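Local coordinates for protein HTH-type transcriptional activator AmpR (Pseudomonas aeruginosa PAO1, PDB 5MMH) that activates transcription of the AmpC beta-lactamase gene by binding its promoter, its effector domain recognising muropeptides derived from the cell wall, at residues V16-V19 against G20-V24. Numbering follows the deposited sequence.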
# COMPACT_ATOMS: atom_id res chain seq x y z
N VAL A 16 4.67 -5.21 -17.05
CA VAL A 16 5.37 -5.63 -15.84
C VAL A 16 4.53 -5.24 -14.63
O VAL A 16 4.01 -4.12 -14.57
CB VAL A 16 6.77 -5.01 -15.74
CG1 VAL A 16 7.44 -5.42 -14.44
CG2 VAL A 16 7.65 -5.44 -16.94
N GLY A 17 4.39 -6.18 -13.70
CA GLY A 17 3.80 -5.92 -12.38
C GLY A 17 4.86 -6.07 -11.31
O GLY A 17 5.71 -6.97 -11.37
N ALA A 18 4.83 -5.17 -10.34
CA ALA A 18 5.82 -5.10 -9.26
C ALA A 18 5.09 -4.86 -7.95
O ALA A 18 4.07 -4.18 -7.92
CB ALA A 18 6.82 -3.97 -9.53
N VAL A 19 5.62 -5.41 -6.84
CA VAL A 19 5.05 -5.08 -5.54
C VAL A 19 5.13 -3.58 -5.32
O VAL A 19 6.08 -2.92 -5.73
CB VAL A 19 5.74 -5.84 -4.41
CG1 VAL A 19 5.40 -7.28 -4.48
CG2 VAL A 19 7.23 -5.73 -4.51
N GLY A 20 4.09 -3.03 -4.67
CA GLY A 20 3.99 -1.58 -4.57
C GLY A 20 5.17 -0.94 -3.88
O GLY A 20 5.70 0.07 -4.34
N THR A 21 5.62 -1.56 -2.79
CA THR A 21 6.77 -1.03 -2.05
C THR A 21 8.01 -0.92 -2.93
O THR A 21 8.74 0.07 -2.86
CB THR A 21 7.05 -1.94 -0.84
OG1 THR A 21 5.90 -1.93 0.02
CG2 THR A 21 8.31 -1.47 -0.05
N PHE A 22 8.25 -1.93 -3.77
CA PHE A 22 9.37 -1.89 -4.71
C PHE A 22 9.16 -0.84 -5.80
O PHE A 22 10.12 -0.21 -6.26
CB PHE A 22 9.55 -3.28 -5.32
CG PHE A 22 10.72 -3.42 -6.26
CD1 PHE A 22 10.58 -3.13 -7.61
CD2 PHE A 22 11.92 -3.93 -5.81
CE1 PHE A 22 11.66 -3.31 -8.49
CE2 PHE A 22 12.99 -4.10 -6.67
CZ PHE A 22 12.85 -3.79 -8.01
N THR A 23 7.92 -0.66 -6.25
CA THR A 23 7.68 0.28 -7.35
C THR A 23 7.97 1.71 -6.93
O THR A 23 8.67 2.45 -7.63
CB THR A 23 6.25 0.14 -7.85
OG1 THR A 23 6.04 -1.20 -8.28
CG2 THR A 23 6.00 1.07 -9.04
N VAL A 24 7.43 2.14 -5.79
CA VAL A 24 7.57 3.55 -5.42
C VAL A 24 8.88 3.80 -4.68
O VAL A 24 9.46 4.86 -4.83
CB VAL A 24 6.37 4.08 -4.60
CG1 VAL A 24 5.09 3.92 -5.39
CG2 VAL A 24 6.24 3.37 -3.29
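The methyl of Ala18 approaches the Phe22 ring obliquely: CB of Ala18 lies 4.3 Å from CD1 of Phe22. Ile63 of strand 61-66 and the rings of Tyr182 and Trp26 also border Phe22, both aromatic planes being inclined to its own. This is the strand-to-helix turn that opens a beta-alpha-beta unit, strand 13-19, helix 20-37, strand 42-48, in the periplasmic-binding-protein-like effector domain of a LysR regulator. The chain bends sharply here, the strand and helix segments running at 103° to each other, with Val19 as the N-cap residue.

The stem of Phe22, rather than its ring, meets the valine: CG2 of Val19 sits 3.5 Å from CB of Phe22. This methyl lies between the valine's own backbone N and carbonyl carbon, on the side of the first helical turn. Phe22 CG is anti to its backbone N (chi1 -177°), carrying the ring away from the turn after CB has made its contact. Val19 also touches Asn50.

One residue further on, Thr23 points its CB back at the strand, and its OG1 comes within 3.1 Å of CB of Ala18. The threonine side chain also packs on Leu45 and Thr47 of strand 42-48, the next strand of the unit. The carbonyl of Val19 is gripped twice by this one residue, in a fully buried setting. Thr23 N donates to Val19 O at 3.0 Å, nearly in line with the C=O bond, whereas the Thr23 OG1 hydroxyl donates to Val19 O over 3.1 Å from above the carbonyl plane, 54° out of it.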